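Local coordinates for peptide ABC transporter, peptide-binding protein (Thermus thermophilus, PDB 2D5W) that binds oligopeptides such as a pentapeptide and probably delivers them to an ABC transporter for uptake into the cell, at residues 66-70 and 81-86; 15-19 and 218-224; 315-321 and 396-401; 349-355 and 546-551. All blocks are in the same frame, centred on the assembly; numbering follows the deposited sequence.

Contact 1: 66-70 and 81-86; sequences NGRLR and LEMDIT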
loop_
_atom_site.group_PDB
_atom_site.type_symbol
_atom_site.label_atom_id
_atom_site.label_comp_id
_atom_site.label_asym_id
_atom_site.label_seq_id
_atom_site.Cartn_x
_atom_site.Cartn_y
_atom_site.Cartn_z
ATOM N N ASN A 66 -10.140 -4.139 -30.123
ATOM C CA ASN A 66 -9.010 -4.661 -30.885
ATOM C C ASN A 66 -8.856 -6.174 -30.738
ATOM O O ASN A 66 -7.850 -6.750 -31.156
ATOM C CB ASN A 66 -7.694 -3.949 -30.518
ATOM C CG ASN A 66 -7.344 -4.043 -29.040
ATOM O OD1 ASN A 66 -7.632 -5.036 -28.376
ATOM N ND2 ASN A 66 -6.690 -3.006 -28.528
ATOM N N GLY A 67 -9.863 -6.808 -30.145
ATOM C CA GLY A 67 -9.853 -8.252 -29.977
ATOM C C GLY A 67 -8.870 -8.834 -28.980
ATOM O O GLY A 67 -8.713 -10.053 -28.913
ATOM N N ARG A 68 -8.204 -7.985 -28.205
ATOM C CA ARG A 68 -7.246 -8.479 -27.220
ATOM C C ARG A 68 -7.922 -8.893 -25.917
ATOM O O ARG A 68 -7.304 -9.528 -25.063
ATOM C CB ARG A 68 -6.156 -7.438 -26.959
ATOM C CG ARG A 68 -5.117 -7.343 -28.068
ATOM C CD ARG A 68 -4.127 -6.226 -27.782
ATOM N NE ARG A 68 -3.037 -6.175 -28.756
ATOM C CZ ARG A 68 -1.975 -6.977 -28.748
ATOM N NH1 ARG A 68 -1.046 -6.844 -29.686
ATOM N NH2 ARG A 68 -1.830 -7.898 -27.805
ATOM N N LEU A 69 -9.188 -8.518 -25.757
ATOM C CA LEU A 69 -9.954 -8.912 -24.581
ATOM C C LEU A 69 -11.082 -9.826 -25.036
ATOM O O LEU A 69 -11.763 -9.538 -26.025
ATOM C CB LEU A 69 -10.565 -7.705 -23.865
ATOM C CG LEU A 69 -9.668 -6.723 -23.110
ATOM C CD1 LEU A 69 -10.556 -5.699 -22.420
ATOM C CD2 LEU A 69 -8.811 -7.456 -22.083
ATOM N N ARG A 70 -11.268 -10.930 -24.323
ATOM C CA ARG A 70 -12.335 -11.874 -24.634
ATOM C C ARG A 70 -13.032 -12.283 -23.348
ATOM O O ARG A 70 -12.402 -12.798 -22.423
ATOM C CB ARG A 70 -11.779 -13.118 -25.332
ATOM C CG ARG A 70 -11.307 -12.887 -26.757
ATOM C CD ARG A 70 -10.741 -14.168 -27.351
ATOM N NE ARG A 70 -9.567 -14.625 -26.613
ATOM C CZ ARG A 70 -8.377 -14.034 -26.656
ATOM N NH1 ARG A 70 -7.370 -14.520 -25.943
ATOM N NH2 ARG A 70 -8.188 -12.967 -27.421
ATOM N N LEU A 81 -12.202 -14.132 -18.321
ATOM C CA LEU A 81 -11.633 -13.021 -19.067
ATOM C C LEU A 81 -10.249 -13.406 -19.557
ATOM O O LEU A 81 -9.430 -13.909 -18.783
ATOM C CB LEU A 81 -11.509 -11.769 -18.193
ATOM C CG LEU A 81 -10.663 -10.652 -18.822
ATOM C CD1 LEU A 81 -11.382 -10.074 -20.036
ATOM C CD2 LEU A 81 -10.392 -9.566 -17.794
ATOM N N GLU A 82 -10.002 -13.189 -20.845
ATOM C CA GLU A 82 -8.692 -13.453 -21.429
ATOM C C GLU A 82 -8.176 -12.113 -21.926
ATOM O O GLU A 82 -8.905 -11.345 -22.558
ATOM C CB GLU A 82 -8.779 -14.463 -22.579
ATOM C CG GLU A 82 -9.120 -15.872 -22.113
ATOM C CD GLU A 82 -8.823 -16.935 -23.154
ATOM O OE1 GLU A 82 -9.049 -18.128 -22.857
ATOM O OE2 GLU A 82 -8.364 -16.586 -24.263
ATOM N N MET A 83 -6.914 -11.834 -21.622
ATOM C CA MET A 83 -6.286 -10.577 -21.993
ATOM C C MET A 83 -4.961 -10.814 -22.715
ATOM O O MET A 83 -3.994 -11.274 -22.106
ATOM C CB MET A 83 -6.051 -9.763 -20.724
ATOM C CG MET A 83 -5.298 -8.472 -20.921
ATOM S SD MET A 83 -4.880 -7.763 -19.328
ATOM C CE MET A 83 -6.450 -7.196 -18.881
ATOM N N ASP A 84 -4.921 -10.491 -24.006
ATOM C CA ASP A 84 -3.720 -10.680 -24.821
ATOM C C ASP A 84 -2.772 -9.494 -24.735
ATOM O O ASP A 84 -3.137 -8.367 -25.073
ATOM C CB ASP A 84 -4.086 -10.873 -26.295
ATOM C CG ASP A 84 -4.901 -12.124 -26.548
ATOM O OD1 ASP A 84 -5.490 -12.212 -27.648
ATOM O OD2 ASP A 84 -4.949 -13.016 -25.677
ATOM N N ILE A 85 -1.545 -9.765 -24.310
ATOM C CA ILE A 85 -0.525 -8.734 -24.190
ATOM C C ILE A 85 0.661 -9.073 -25.081
ATOM O O ILE A 85 1.092 -10.224 -25.138
ATOM C CB ILE A 85 -0.032 -8.618 -22.731
ATOM C CG1 ILE A 85 -1.200 -8.210 -21.832
ATOM C CG2 ILE A 85 1.123 -7.618 -22.639
ATOM C CD1 ILE A 85 -0.856 -8.112 -20.365
ATOM N N THR A 86 1.165 -8.068 -25.791
ATOM C CA THR A 86 2.327 -8.243 -26.651
ATOM C C THR A 86 3.443 -7.372 -26.085
ATOM O O THR A 86 3.289 -6.158 -25.959
ATOM C CB THR A 86 2.041 -7.802 -28.105
ATOM O OG1 THR A 86 0.952 -8.565 -28.638
ATOM C CG2 THR A 86 3.270 -8.016 -28.978
#

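Contact 2: 15-19 and 218-224; sequences EPRVL and WVPGNSI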
loop_
_atom_site.group_PDB
_atom_site.type_symbol
_atom_site.label_atom_id
_atom_site.label_comp_id
_atom_site.label_asym_id
_atom_site.label_seq_id
_atom_site.Cartn_x
_atom_site.Cartn_y
_atom_site.Cartn_z
ATOM N N GLU A 15 11.717 4.628 4.524
ATOM C CA GLU A 15 12.653 3.939 3.645
ATOM C C GLU A 15 12.262 2.477 3.446
ATOM O O GLU A 15 11.822 1.815 4.381
ATOM C CB GLU A 15 14.057 4.014 4.252
ATOM C CG GLU A 15 15.165 3.437 3.387
ATOM C CD GLU A 15 16.550 3.691 3.964
ATOM O OE1 GLU A 15 16.664 4.483 4.926
ATOM O OE2 GLU A 15 17.531 3.111 3.450
ATOM N N PRO A 16 12.406 1.959 2.217
ATOM C CA PRO A 16 12.052 0.555 1.980
ATOM C C PRO A 16 12.914 -0.364 2.842
ATOM O O PRO A 16 14.105 -0.116 3.017
ATOM C CB PRO A 16 12.359 0.361 0.498
ATOM C CG PRO A 16 12.210 1.735 -0.079
ATOM C CD PRO A 16 12.834 2.617 0.969
ATOM N N ARG A 17 12.321 -1.425 3.378
ATOM C CA ARG A 17 13.091 -2.370 4.180
ATOM C C ARG A 17 13.923 -3.250 3.243
ATOM O O ARG A 17 15.050 -3.623 3.567
ATOM C CB ARG A 17 12.154 -3.225 5.033
ATOM C CG ARG A 17 12.858 -4.281 5.891
ATOM C CD ARG A 17 13.997 -3.698 6.728
ATOM N NE ARG A 17 14.627 -4.699 7.592
ATOM C CZ ARG A 17 14.135 -5.105 8.758
ATOM N NH1 ARG A 17 14.779 -6.023 9.468
ATOM N NH2 ARG A 17 13.007 -4.586 9.225
ATOM N N VAL A 18 13.340 -3.585 2.094
ATOM C CA VAL A 18 13.992 -4.380 1.051
ATOM C C VAL A 18 13.591 -3.739 -0.274
ATOM O O VAL A 18 12.658 -2.930 -0.313
ATOM C CB VAL A 18 13.553 -5.874 1.065
ATOM C CG1 VAL A 18 14.055 -6.546 2.329
ATOM C CG2 VAL A 18 12.045 -5.987 0.953
ATOM N N LEU A 19 14.274 -4.103 -1.357
ATOM C CA LEU A 19 13.991 -3.489 -2.644
ATOM C C LEU A 19 14.285 -4.394 -3.833
ATOM O O LEU A 19 15.168 -5.252 -3.767
ATOM C CB LEU A 19 14.837 -2.219 -2.777
ATOM C CG LEU A 19 14.632 -1.276 -3.963
ATOM C CD1 LEU A 19 13.355 -0.478 -3.757
ATOM C CD2 LEU A 19 15.826 -0.332 -4.086
ATOM N N TRP A 218 22.548 1.853 -2.888
ATOM C CA TRP A 218 21.619 2.045 -1.782
ATOM C C TRP A 218 22.489 2.258 -0.542
ATOM O O TRP A 218 23.269 1.384 -0.164
ATOM C CB TRP A 218 20.740 0.806 -1.594
ATOM C CG TRP A 218 19.678 0.909 -0.514
ATOM C CD1 TRP A 218 19.441 1.961 0.332
ATOM C CD2 TRP A 218 18.716 -0.095 -0.183
ATOM N NE1 TRP A 218 18.384 1.670 1.168
ATOM C CE2 TRP A 218 17.922 0.414 0.872
ATOM C CE3 TRP A 218 18.447 -1.379 -0.677
ATOM C CZ2 TRP A 218 16.877 -0.319 1.442
ATOM C CZ3 TRP A 218 17.410 -2.108 -0.112
ATOM C CH2 TRP A 218 16.636 -1.575 0.940
ATOM N N VAL A 219 22.395 3.445 0.045
ATOM C CA VAL A 219 23.126 3.779 1.268
ATOM C C VAL A 219 22.013 3.625 2.301
ATOM O O VAL A 219 21.273 4.571 2.579
ATOM C CB VAL A 219 23.631 5.236 1.235
ATOM C CG1 VAL A 219 24.488 5.511 2.460
ATOM C CG2 VAL A 219 24.427 5.485 -0.042
ATOM N N PRO A 220 21.886 2.428 2.895
ATOM C CA PRO A 220 20.814 2.219 3.870
ATOM C C PRO A 220 20.756 3.192 5.026
ATOM O O PRO A 220 21.752 3.442 5.700
ATOM C CB PRO A 220 21.017 0.771 4.302
ATOM C CG PRO A 220 22.485 0.599 4.221
ATOM C CD PRO A 220 22.869 1.329 2.946
ATOM N N GLY A 221 19.557 3.726 5.243
ATOM C CA GLY A 221 19.335 4.697 6.293
ATOM C C GLY A 221 19.540 6.111 5.788
ATOM O O GLY A 221 19.243 7.073 6.497
ATOM N N ASN A 222 20.020 6.249 4.555
ATOM C CA ASN A 222 20.296 7.567 4.004
ATOM C C ASN A 222 19.714 7.871 2.628
ATOM O O ASN A 222 19.028 8.877 2.454
ATOM C CB ASN A 222 21.814 7.786 3.974
ATOM C CG ASN A 222 22.202 9.140 3.415
ATOM O OD1 ASN A 222 22.124 9.374 2.210
ATOM N ND2 ASN A 222 22.623 10.043 4.294
ATOM N N SER A 223 19.963 7.008 1.647
ATOM C CA SER A 223 19.491 7.298 0.303
ATOM C C SER A 223 19.542 6.125 -0.656
ATOM O O SER A 223 20.215 5.128 -0.412
ATOM C CB SER A 223 20.353 8.414 -0.288
ATOM O OG SER A 223 21.714 8.005 -0.327
ATOM N N ILE A 224 18.810 6.268 -1.755
ATOM C CA ILE A 224 18.804 5.293 -2.838
ATOM C C ILE A 224 19.097 6.129 -4.084
ATOM O O ILE A 224 18.353 7.059 -4.416
ATOM C CB ILE A 224 17.449 4.562 -2.967
ATOM C CG1 ILE A 224 17.343 3.498 -1.866
ATOM C CG2 ILE A 224 17.321 3.919 -4.349
ATOM C CD1 ILE A 224 15.984 2.843 -1.753
#

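Contact 3: 315-321 and 396-401; sequences QVVKDLG and RTVNGR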
loop_
_atom_site.group_PDB
_atom_site.type_symbol
_atom_site.label_atom_id
_atom_site.label_comp_id
_atom_site.label_asym_id
_atom_site.label_seq_id
_atom_site.Cartn_x
_atom_site.Cartn_y
_atom_site.Cartn_z
ATOM N N GLN A 315 -3.812 -14.166 24.554
ATOM C CA GLN A 315 -4.571 -13.889 25.764
ATOM C C GLN A 315 -4.745 -12.405 26.069
ATOM O O GLN A 315 -5.757 -12.011 26.644
ATOM C CB GLN A 315 -3.949 -14.613 26.961
ATOM C CG GLN A 315 -4.860 -14.670 28.188
ATOM C CD GLN A 315 -6.257 -15.192 27.870
ATOM O OE1 GLN A 315 -6.417 -16.236 27.231
ATOM N NE2 GLN A 315 -7.276 -14.470 28.321
ATOM N N VAL A 316 -3.773 -11.582 25.686
ATOM C CA VAL A 316 -3.868 -10.141 25.921
ATOM C C VAL A 316 -5.106 -9.585 25.215
ATOM O O VAL A 316 -5.798 -8.709 25.737
ATOM C CB VAL A 316 -2.615 -9.406 25.395
ATOM C CG1 VAL A 316 -2.773 -7.905 25.579
ATOM C CG2 VAL A 316 -1.379 -9.905 26.128
ATOM N N VAL A 317 -5.377 -10.106 24.023
ATOM C CA VAL A 317 -6.533 -9.689 23.243
ATOM C C VAL A 317 -7.819 -10.027 23.995
ATOM O O VAL A 317 -8.726 -9.202 24.097
ATOM C CB VAL A 317 -6.536 -10.382 21.862
ATOM C CG1 VAL A 317 -7.862 -10.164 21.154
ATOM C CG2 VAL A 317 -5.393 -9.835 21.019
ATOM N N LYS A 318 -7.897 -11.244 24.523
ATOM C CA LYS A 318 -9.077 -11.665 25.272
ATOM C C LYS A 318 -9.189 -10.905 26.590
ATOM O O LYS A 318 -10.284 -10.539 27.007
ATOM C CB LYS A 318 -9.037 -13.172 25.536
ATOM C CG LYS A 318 -9.140 -14.015 24.270
ATOM C CD LYS A 318 -9.339 -15.494 24.582
ATOM C CE LYS A 318 -10.694 -15.757 25.229
ATOM N NZ LYS A 318 -10.912 -17.209 25.503
ATOM N N ASP A 319 -8.052 -10.666 27.237
ATOM C CA ASP A 319 -8.030 -9.930 28.499
ATOM C C ASP A 319 -8.643 -8.543 28.316
ATOM O O ASP A 319 -9.484 -8.108 29.106
ATOM C CB ASP A 319 -6.592 -9.787 29.006
ATOM C CG ASP A 319 -6.030 -11.085 29.559
ATOM O OD1 ASP A 319 -4.815 -11.127 29.843
ATOM O OD2 ASP A 319 -6.797 -12.057 29.717
ATOM N N LEU A 320 -8.215 -7.855 27.263
ATOM C CA LEU A 320 -8.710 -6.514 26.967
ATOM C C LEU A 320 -10.079 -6.530 26.294
ATOM O O LEU A 320 -10.738 -5.496 26.192
ATOM C CB LEU A 320 -7.717 -5.778 26.066
ATOM C CG LEU A 320 -6.340 -5.487 26.660
ATOM C CD1 LEU A 320 -5.449 -4.855 25.596
ATOM C CD2 LEU A 320 -6.491 -4.562 27.854
ATOM N N GLY A 321 -10.493 -7.705 25.830
ATOM C CA GLY A 321 -11.778 -7.833 25.165
ATOM C C GLY A 321 -11.820 -7.181 23.792
ATOM O O GLY A 321 -12.879 -6.757 23.328
ATOM N N ARG A 396 -10.316 -5.674 35.578
ATOM C CA ARG A 396 -11.351 -6.700 35.600
ATOM C C ARG A 396 -10.658 -8.052 35.701
ATOM O O ARG A 396 -9.442 -8.148 35.536
ATOM C CB ARG A 396 -12.241 -6.640 34.353
ATOM C CG ARG A 396 -11.629 -7.166 33.069
ATOM C CD ARG A 396 -12.680 -7.210 31.971
ATOM N NE ARG A 396 -12.152 -7.749 30.721
ATOM C CZ ARG A 396 -12.898 -8.078 29.672
ATOM N NH1 ARG A 396 -12.325 -8.562 28.577
ATOM N NH2 ARG A 396 -14.216 -7.932 29.713
ATOM N N THR A 397 -11.424 -9.094 36.000
ATOM C CA THR A 397 -10.852 -10.426 36.122
ATOM C C THR A 397 -11.205 -11.270 34.904
ATOM O O THR A 397 -12.353 -11.294 34.470
ATOM C CB THR A 397 -11.363 -11.132 37.395
ATOM O OG1 THR A 397 -11.061 -10.324 38.540
ATOM C CG2 THR A 397 -10.699 -12.492 37.557
ATOM N N VAL A 398 -10.203 -11.943 34.349
ATOM C CA VAL A 398 -10.388 -12.807 33.186
ATOM C C VAL A 398 -9.606 -14.090 33.442
ATOM O O VAL A 398 -8.400 -14.052 33.682
ATOM C CB VAL A 398 -9.861 -12.141 31.891
ATOM C CG1 VAL A 398 -10.020 -13.090 30.709
ATOM C CG2 VAL A 398 -10.616 -10.847 31.627
ATOM N N ASN A 399 -10.300 -15.223 33.400
ATOM C CA ASN A 399 -9.671 -16.514 33.648
ATOM C C ASN A 399 -8.981 -16.519 35.014
ATOM O O ASN A 399 -7.914 -17.110 35.178
ATOM C CB ASN A 399 -8.654 -16.839 32.546
ATOM C CG ASN A 399 -9.309 -17.107 31.199
ATOM O OD1 ASN A 399 -8.624 -17.338 30.202
ATOM N ND2 ASN A 399 -10.636 -17.086 31.167
ATOM N N GLY A 400 -9.593 -15.842 35.984
ATOM C CA GLY A 400 -9.043 -15.789 37.329
ATOM C C GLY A 400 -7.863 -14.851 37.516
ATOM O O GLY A 400 -7.308 -14.757 38.611
ATOM N N ARG A 401 -7.486 -14.149 36.453
ATOM C CA ARG A 401 -6.359 -13.225 36.498
ATOM C C ARG A 401 -6.819 -11.775 36.462
ATOM O O ARG A 401 -7.757 -11.430 35.747
ATOM C CB ARG A 401 -5.433 -13.497 35.311
ATOM C CG ARG A 401 -4.810 -14.883 35.322
ATOM C CD ARG A 401 -4.405 -15.349 33.927
ATOM N NE ARG A 401 -3.678 -14.330 33.173
ATOM C CZ ARG A 401 -4.257 -13.409 32.406
ATOM N NH1 ARG A 401 -5.578 -13.376 32.283
ATOM N NH2 ARG A 401 -3.514 -12.520 31.764
HETATM O O HOH W 1 -8.753 -18.069 26.971
HETATM O O HOH W 2 -10.393 -15.362 28.235
#

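Contact 4: 349-355 and 546-551; sequences QPVAHTW and PLYFRA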
loop_
_atom_site.group_PDB
_atom_site.type_symbol
_atom_site.label_atom_id
_atom_site.label_comp_id
_atom_site.label_asym_id
_atom_site.label_seq_id
_atom_site.Cartn_x
_atom_site.Cartn_y
_atom_site.Cartn_z
ATOM N N GLN A 349 -9.070 17.401 6.081
ATOM C CA GLN A 349 -8.925 15.951 5.925
ATOM C C GLN A 349 -10.042 15.517 6.865
ATOM O O GLN A 349 -9.904 15.584 8.087
ATOM C CB GLN A 349 -7.549 15.462 6.385
ATOM C CG GLN A 349 -6.466 15.775 5.355
ATOM C CD GLN A 349 -5.141 15.083 5.616
ATOM O OE1 GLN A 349 -4.480 14.622 4.684
ATOM N NE2 GLN A 349 -4.735 15.024 6.881
ATOM N N PRO A 350 -11.180 15.089 6.299
ATOM C CA PRO A 350 -12.354 14.665 7.063
ATOM C C PRO A 350 -12.307 13.354 7.811
ATOM O O PRO A 350 -11.642 12.407 7.399
ATOM C CB PRO A 350 -13.449 14.658 6.008
ATOM C CG PRO A 350 -12.716 14.108 4.822
ATOM C CD PRO A 350 -11.401 14.874 4.854
ATOM N N VAL A 351 -13.046 13.309 8.914
ATOM C CA VAL A 351 -13.155 12.103 9.708
ATOM C C VAL A 351 -13.747 11.030 8.797
ATOM O O VAL A 351 -14.660 11.305 8.009
ATOM C CB VAL A 351 -14.092 12.324 10.915
ATOM C CG1 VAL A 351 -14.331 11.007 11.638
ATOM C CG2 VAL A 351 -13.483 13.346 11.864
ATOM N N ALA A 352 -13.204 9.822 8.900
ATOM C CA ALA A 352 -13.653 8.683 8.110
ATOM C C ALA A 352 -14.501 7.765 8.982
ATOM O O ALA A 352 -14.216 7.595 10.171
ATOM C CB ALA A 352 -12.450 7.922 7.576
ATOM N N HIS A 353 -15.529 7.167 8.380
ATOM C CA HIS A 353 -16.432 6.263 9.090
ATOM C C HIS A 353 -16.470 4.890 8.428
ATOM O O HIS A 353 -17.122 3.966 8.920
ATOM C CB HIS A 353 -17.839 6.859 9.114
ATOM C CG HIS A 353 -17.892 8.231 9.704
ATOM N ND1 HIS A 353 -17.718 8.467 11.051
ATOM C CD2 HIS A 353 -18.055 9.444 9.127
ATOM C CE1 HIS A 353 -17.770 9.768 11.277
ATOM N NE2 HIS A 353 -17.973 10.383 10.125
ATOM N N THR A 354 -15.768 4.778 7.303
ATOM C CA THR A 354 -15.678 3.542 6.532
ATOM C C THR A 354 -14.242 3.441 6.002
ATOM O O THR A 354 -13.457 4.369 6.197
ATOM C CB THR A 354 -16.709 3.552 5.379
ATOM O OG1 THR A 354 -16.609 2.335 4.637
ATOM C CG2 THR A 354 -16.486 4.738 4.459
ATOM N N TRP A 355 -13.890 2.335 5.346
ATOM C CA TRP A 355 -12.521 2.154 4.848
ATOM C C TRP A 355 -12.293 2.582 3.406
ATOM O O TRP A 355 -11.146 2.673 2.965
ATOM C CB TRP A 355 -12.080 0.690 5.022
ATOM C CG TRP A 355 -12.511 -0.240 3.911
ATOM C CD1 TRP A 355 -11.812 -0.544 2.774
ATOM C CD2 TRP A 355 -13.754 -0.948 3.817
ATOM N NE1 TRP A 355 -12.545 -1.391 1.978
ATOM C CE2 TRP A 355 -13.741 -1.654 2.592
ATOM C CE3 TRP A 355 -14.880 -1.051 4.644
ATOM C CZ2 TRP A 355 -14.811 -2.453 2.176
ATOM C CZ3 TRP A 355 -15.943 -1.847 4.230
ATOM C CH2 TRP A 355 -15.901 -2.534 3.005
ATOM N N PRO A 546 -11.733 3.695 12.020
ATOM C CA PRO A 546 -11.437 4.668 10.967
ATOM C C PRO A 546 -11.121 6.024 11.586
ATOM O O PRO A 546 -11.795 6.446 12.526
ATOM C CB PRO A 546 -12.725 4.683 10.152
ATOM C CG PRO A 546 -13.782 4.494 11.215
ATOM C CD PRO A 546 -13.184 3.439 12.128
ATOM N N LEU A 547 -10.091 6.699 11.081
ATOM C CA LEU A 547 -9.743 8.011 11.618
ATOM C C LEU A 547 -10.087 9.131 10.635
ATOM O O LEU A 547 -11.022 9.893 10.872
ATOM C CB LEU A 547 -8.260 8.065 12.016
ATOM C CG LEU A 547 -7.857 7.138 13.175
ATOM C CD1 LEU A 547 -6.400 7.386 13.537
ATOM C CD2 LEU A 547 -8.754 7.380 14.389
ATOM N N TYR A 548 -9.350 9.235 9.532
ATOM C CA TYR A 548 -9.629 10.269 8.541
ATOM C C TYR A 548 -9.071 9.926 7.166
ATOM O O TYR A 548 -8.190 9.075 7.036
ATOM C CB TYR A 548 -9.085 11.635 9.003
ATOM C CG TYR A 548 -7.626 11.663 9.419
ATOM C CD1 TYR A 548 -7.248 11.443 10.746
ATOM C CD2 TYR A 548 -6.625 11.934 8.488
ATOM C CE1 TYR A 548 -5.903 11.497 11.130
ATOM C CE2 TYR A 548 -5.284 11.987 8.862
ATOM C CZ TYR A 548 -4.930 11.771 10.178
ATOM O OH TYR A 548 -3.599 11.833 10.530
ATOM N N PHE A 549 -9.607 10.582 6.139
ATOM C CA PHE A 549 -9.155 10.377 4.765
ATOM C C PHE A 549 -8.140 11.472 4.458
ATOM O O PHE A 549 -8.374 12.647 4.739
ATOM C CB PHE A 549 -10.329 10.453 3.786
ATOM C CG PHE A 549 -11.340 9.353 3.963
ATOM C CD1 PHE A 549 -10.975 8.021 3.804
ATOM C CD2 PHE A 549 -12.662 9.654 4.272
ATOM C CE1 PHE A 549 -11.919 7.002 3.951
ATOM C CE2 PHE A 549 -13.608 8.643 4.418
ATOM C CZ PHE A 549 -13.236 7.319 4.257
ATOM N N ARG A 550 -7.020 11.078 3.868
ATOM C CA ARG A 550 -5.932 12.002 3.578
ATOM C C ARG A 550 -5.751 12.448 2.141
ATOM O O ARG A 550 -6.230 11.813 1.203
ATOM C CB ARG A 550 -4.614 11.377 4.046
ATOM C CG ARG A 550 -4.532 11.190 5.543
ATOM C CD ARG A 550 -3.373 10.302 5.957
ATOM N NE ARG A 550 -2.087 10.780 5.459
ATOM C CZ ARG A 550 -0.926 10.221 5.774
ATOM N NH1 ARG A 550 0.207 10.710 5.284
ATOM N NH2 ARG A 550 -0.898 9.168 6.583
ATOM N N ALA A 551 -5.047 13.566 2.003
ATOM C CA ALA A 551 -4.672 14.136 0.715
ATOM C C ALA A 551 -3.163 14.312 0.870
ATOM O O ALA A 551 -2.693 14.766 1.918
ATOM C CB ALA A 551 -5.343 15.484 0.493
#

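Contact 1: 66-70 and 81-86
Arg70, Arg68 and Asp84 bury 112, 101 and 81 Å² where strand 69-75 starts beside the end of strand 78-86, the two arms of a beta hairpin. Arg70 sits in a hydrogen-bonded antiparallel pair with Glu82: Arg70 N donates to Glu82 O (3.0 Å) and Glu82 N to Arg70 O (2.9 Å). Its side chain shares a sheet face with that of Glu82, and the guanidinium bridges two acids in its own plane, with Arg70 NH1 2.8 Å from Glu82 OE2 and Arg70 NH2 2.8 Å from Asp84 OD1. Arg70 NH1 also reaches Asp84 OD2 at 2.9 Å; Asp84 OD2 has a further partner in Thr138. Arg68 adds a rung before the strand begins, Asp84 N donating to Arg68 O at 2.8 Å and 174°. Its guanidinium then runs along the partner strand, Arg68 NH2 to Asp84 O (3.1 Å) and Arg68 NH1 to Thr86 OG1 (2.8 Å), which is also hydrogen-bonded to Asn136. Leu69 points to the other face, its CD2 3.8 Å from Met83 CG. Arg70, paired with Glu82 and Asp84, adds charge compensation to the backbone ladder at this edge strand, while Arg68 is balanced by Glu60 outside the two segments.

Contact 2: 15-19 and 218-224
A beta hairpin tip, the turn between strands 213-219 and 223-228, receives the carboxylate of Glu15 from the loop that follows strand 7-12. Glu15 OE2 is the shared acceptor: Trp218 NE1 donates to it at 2.8 Å (166°) and Gly221 N at 2.8 Å (171°), so one oxygen ties the indole to the turn. Gly221 has phi 91° and psi -7°, where a CB would jam against the preceding carbonyl. The hairpin closes with a classic beta bulge, Asn222 and Ser223 both facing Val219, whose O accepts from Asn222 N and Ser223 N, each at 2.9 Å. Both strands belong to a mixed sheet that also contains strand 7-12, so the contact folds the loop back onto that sheet's outermost hairpin. Further along the loop, the rim of the indole meets Pro16 O, 3.2 Å from Trp218 CZ2, and Leu19 CB approaches Trp218 CZ3 at 3.7 Å. Ile224 CD1 packs 3.9 Å from Leu19 CD2 and 4.2 Å from Pro16 CD, while helix 199-203 touches Trp218 and Leu19 through Leu202.

Contact 3: 315-321 and 396-401
Arg396, in strand 394-398, extends its side chain to the C-terminal end of helix 315-320. Arg396 NE and Arg396 NH1 both donate to Asp319 O, at 3.1 and 2.9 Å, and Asp319 O lies near the guanidinium plane; NH2 is taken by Met384 O. Arg396 therefore serves a carbonyl at the helix terminus, where a Schellman motif with Gly321 as C-prime residue (phi 71°) ends the helix. An ideal CB on Gly321 would fall 2.9 Å from Arg396 NH1, a clash. Val398, whose CA is 6.0 Å from that of Asp319, places CG1 3.5 Å from Asp319 OD2 and 3.9 Å from Gln315 NE2. The chain then reverses through a type I' turn from Val398 to Arg401, a tight beta hairpin connection: Val398 N donates to Arg401 O and Arg401 N to Val398 O, both at 2.9 Å, with Asn399 and Gly400 at positive phi. Asn399 OD1 meets the helix through two waters, by weak bonds of 3.3 Å from each; water 1 also donates to Gln315 OE1 and accepts from Lys318 NZ, and water 2 accepts from Gln315 NE2. Arg401 forms a two-pronged salt bridge with Asp319, Arg401 NH2 to Asp319 OD1 at 2.7 Å and Arg401 NH1 to Asp319 OD2 at 3.1 Å. Gln315 NE2 also donates to Asp319 OD2 (2.8 Å, 178°), and Gln315 CG lies over one face of the Arg401 guanidinium.

Contact 4: 349-355 and 546-551
Three hydrogen bonds tie the loop segment 349-355 to strand 544-557, two of them between backbones. Phe549 N donates to Pro350 O (3.0 Å, 158°) and Ala352 N to Leu547 O (2.9 Å, 166°), flanking the single bridge of Val351 with Tyr548, whose CA atoms are 4.1 Å apart. Leu547 O also receives a CA-H...O contact from Val351 CA at 3.3 Å. The third bond uses a side chain: Gln349 OE1 accepts from Ala551 N (2.9 Å, 165°), extending the polar link two residues along the strand. On its other side, strand 544-557 pairs antiparallel with strand 293-308, and there Leu547 and Tyr548 both face Glu304 in a classic beta bulge. The loop thus adds backbone partners to a strand of the large mixed sheet. Several other polar groups find partners outside the two segments: Arg550 NH2 forms a salt bridge with Glu304, Pro546 O accepts from Arg337, Thr354 OG1 bonds with Gln535, and Trp355 NE1 bonds with Glu474. Phe549, with 122 Å² covered, takes Ala352 CB over its face in a CH-pi contact, 3.5 Å from that methyl carbon to the ring centroid and 15° off the normal, while Ala352 CB lies 4.1 Å from Pro546 CB. Thr354 CG2 approaches Phe549 CZ at 4.2 Å, and the N-terminal end of segment 349-355 brings Gln349 NE2 to 3.7 Å from Tyr548 CE2.

In the fold
Contact 4 is the buried member of the set, its centre about 16 Å from the chain centre; contact 2, centred about 18 Å out, is partly buried. Contacts 1 and 3, also partly buried, lie farther out, at 28 and 33 Å, on opposite sides of that centre and about 55 Å apart between centres. Contacts 3 and 4 reach the same mixed sheet, and their segments alternate along the chain. Contact 1 is local in sequence and nested inside the 198-residue interval closed by contact 2, each involving a different sheet. The chemistry follows position: arginine-acid salt bridges mark the outlying contacts 1 and 3, contact 2 combines one carboxylate with apolar packing, and contact 4 relies on neutral hydrogen bonds and an aromatic face.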